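Local structure of glycoside Hydrolase (Bacteroides uniformis, 5T99) at residues I410-G415 with D436-L441. The protein is a family 2 glycoside hydrolase of a human gut bacterium that binds galacto-isofagomine and probably cleaves galactosides within an agarose-degrading pathway. Sequence-based numbering, arbitrary orientation.
Sequences IMWSIG and DICREL. With EDO (1,2-ethanediol), chain L.
Trp412 on strand 409-416 and Cys438 on helix 427-441 bring the two backbones to 7.0 Å between their CA atoms, without a hydrogen bond passing between the segments. Strand, helix and the next parallel strand, 447-451, form one beta-alpha-beta unit of the TIM barrel of this family 2 glycoside hydrolase, and the contact illustrates how a barrel helix packs against the strand that precedes it, here through three buried residues. Alternation along the strand sorts the side chains: Trp412 and Ile414 face the helix, whereas Ser413 points away from it and is hydrogen-bonded to Glu370. A single thiol from the helix meets both residues. Cys438 SG lies 3.7 Å from Trp412 CB and equally 3.7 Å from Ile414 CG2, bridging two positions of the strand by apolar contact. The CB of Cys438 already points at the strand, and SG, anti to the carbonyl carbon (chi1 -65°), extends that reach to both side chains. The sulfur also approaches the indole obliquely, 5.0 Å from the centroid of the five-membered ring of Trp412 and 51° off its normal, a sulfur-aromatic contact. Ile400 of helix 388-403 touches the same tryptophan, whose NE1 is hydrogen-bonded to Asp442, just past the helix. On the helix itself, Asp436 pairs through OD2 with Lys432 and through OD1 with Arg439, whose NH1 stands 2.9 Å from OD1, above the carboxylate plane.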
loop_
_atom_site.group_PDB
_atom_site.type_symbol
_atom_site.label_atom_id
_atom_site.label_comp_id
_atom_site.label_asym_id
_atom_site.label_seq_id
_atom_site.Cartn_x
_atom_site.Cartn_y
_atom_site.Cartn_z
ATOM N N ILE A 410 3.639 -0.438 -13.552
ATOM C CA ILE A 410 4.160 -1.149 -14.721
ATOM C C ILE A 410 3.201 -2.153 -15.332
ATOM O O ILE A 410 3.441 -2.578 -16.460
ATOM C CB ILE A 410 5.519 -1.844 -14.439
ATOM C CG1 ILE A 410 5.432 -2.829 -13.255
ATOM C CG2 ILE A 410 6.580 -0.783 -14.180
ATOM C CD1 ILE A 410 6.611 -3.773 -13.148
ATOM N N MET A 411 2.154 -2.553 -14.618
ATOM C CA MET A 411 1.137 -3.434 -15.173
ATOM C C MET A 411 -0.263 -3.048 -14.682
ATOM O O MET A 411 -0.413 -2.482 -13.607
ATOM C CB MET A 411 1.404 -4.883 -14.783
ATOM C CG MET A 411 2.803 -5.407 -15.048
ATOM S SD MET A 411 2.799 -7.204 -14.867
ATOM C CE MET A 411 4.540 -7.581 -14.678
ATOM N N TRP A 412 -1.273 -3.355 -15.488
ATOM C CA TRP A 412 -2.672 -3.292 -15.083
ATOM C C TRP A 412 -3.155 -4.719 -14.831
ATOM O O TRP A 412 -3.284 -5.502 -15.770
ATOM C CB TRP A 412 -3.528 -2.640 -16.172
ATOM C CG TRP A 412 -3.043 -1.304 -16.615
ATOM C CD1 TRP A 412 -2.477 -1.002 -17.813
ATOM C CD2 TRP A 412 -3.066 -0.088 -15.864
ATOM N NE1 TRP A 412 -2.160 0.325 -17.862
ATOM C CE2 TRP A 412 -2.508 0.912 -16.678
ATOM C CE3 TRP A 412 -3.515 0.254 -14.581
ATOM C CZ2 TRP A 412 -2.379 2.242 -16.256
ATOM C CZ3 TRP A 412 -3.392 1.573 -14.157
ATOM C CH2 TRP A 412 -2.827 2.552 -14.991
ATOM N N SER A 413 -3.392 -5.075 -13.567
ATOM C CA SER A 413 -3.906 -6.411 -13.234
ATOM C C SER A 413 -5.434 -6.349 -13.242
ATOM O O SER A 413 -6.030 -5.623 -12.442
ATOM C CB SER A 413 -3.377 -6.886 -11.882
ATOM O OG SER A 413 -3.749 -8.229 -11.613
ATOM N N ILE A 414 -6.052 -7.101 -14.154
ATOM C CA ILE A 414 -7.510 -7.047 -14.365
ATOM C C ILE A 414 -8.338 -7.841 -13.354
ATOM O O ILE A 414 -9.562 -7.666 -13.270
ATOM C CB ILE A 414 -7.931 -7.485 -15.798
ATOM C CG1 ILE A 414 -7.360 -8.858 -16.166
ATOM C CG2 ILE A 414 -7.516 -6.427 -16.812
ATOM C CD1 ILE A 414 -8.005 -9.489 -17.379
ATOM N N GLY A 415 -7.695 -8.716 -12.603
ATOM C CA GLY A 415 -8.399 -9.485 -11.604
ATOM C C GLY A 415 -7.489 -10.413 -10.829
ATOM O O GLY A 415 -6.345 -10.683 -11.225
ATOM N N ASP A 436 -8.827 -5.662 -23.323
ATOM C CA ASP A 436 -8.980 -4.736 -24.459
ATOM C C ASP A 436 -9.082 -3.285 -24.004
ATOM O O ASP A 436 -8.485 -2.416 -24.620
ATOM C CB ASP A 436 -10.182 -5.091 -25.339
ATOM C CG ASP A 436 -9.990 -6.382 -26.119
ATOM O OD1 ASP A 436 -8.841 -6.877 -26.229
ATOM O OD2 ASP A 436 -11.015 -6.916 -26.617
ATOM N N ILE A 437 -9.816 -3.047 -22.914
ATOM C CA ILE A 437 -9.900 -1.722 -22.276
ATOM C C ILE A 437 -8.530 -1.226 -21.805
ATOM O O ILE A 437 -8.220 -0.053 -21.992
ATOM C CB ILE A 437 -10.900 -1.727 -21.108
ATOM C CG1 ILE A 437 -12.327 -1.875 -21.640
ATOM C CG2 ILE A 437 -10.803 -0.456 -20.272
ATOM C CD1 ILE A 437 -13.257 -2.510 -20.624
ATOM N N CYS A 438 -7.721 -2.105 -21.213
ATOM C CA CYS A 438 -6.332 -1.754 -20.868
ATOM C C CYS A 438 -5.542 -1.290 -22.099
ATOM O O CYS A 438 -4.870 -0.252 -22.058
ATOM C CB CYS A 438 -5.598 -2.913 -20.191
ATOM S SG CYS A 438 -6.254 -3.377 -18.577
ATOM N N ARG A 439 -5.653 -2.059 -23.181
ATOM C CA ARG A 439 -4.942 -1.776 -24.424
ATOM C C ARG A 439 -5.432 -0.504 -25.108
ATOM O O ARG A 439 -4.636 0.221 -25.684
ATOM C CB ARG A 439 -5.024 -2.963 -25.400
ATOM C CG ARG A 439 -3.962 -2.888 -26.496
ATOM C CD ARG A 439 -3.967 -4.062 -27.473
ATOM N NE ARG A 439 -4.088 -5.372 -26.820
ATOM C CZ ARG A 439 -5.220 -6.065 -26.672
ATOM N NH1 ARG A 439 -6.393 -5.614 -27.121
ATOM N NH2 ARG A 439 -5.187 -7.229 -26.051
ATOM N N GLU A 440 -6.740 -0.252 -25.045
ATOM C CA GLU A 440 -7.339 0.944 -25.647
ATOM C C GLU A 440 -6.882 2.183 -24.888
ATOM O O GLU A 440 -6.486 3.154 -25.521
ATOM C CB GLU A 440 -8.884 0.806 -25.756
ATOM C CG GLU A 440 -9.783 2.040 -25.521
ATOM C CD GLU A 440 -11.262 1.651 -25.220
ATOM O OE1 GLU A 440 -11.803 0.753 -25.925
ATOM O OE2 GLU A 440 -11.884 2.215 -24.268
ATOM N N LEU A 441 -6.889 2.135 -23.553
ATOM C CA LEU A 441 -6.644 3.333 -22.730
ATOM C C LEU A 441 -5.181 3.627 -22.425
ATOM O O LEU A 441 -4.796 4.781 -22.368
ATOM C CB LEU A 441 -7.418 3.255 -21.415
ATOM C CG LEU A 441 -8.937 3.316 -21.573
ATOM C CD1 LEU A 441 -9.600 2.993 -20.248
ATOM C CD2 LEU A 441 -9.423 4.664 -22.109
HETATM C C1 EDO L . -3.540 5.136 -27.402
HETATM O O1 EDO L . -4.816 4.509 -27.252
HETATM C C2 EDO L . -3.315 6.161 -26.296
HETATM O O2 EDO L . -4.494 6.940 -26.093
#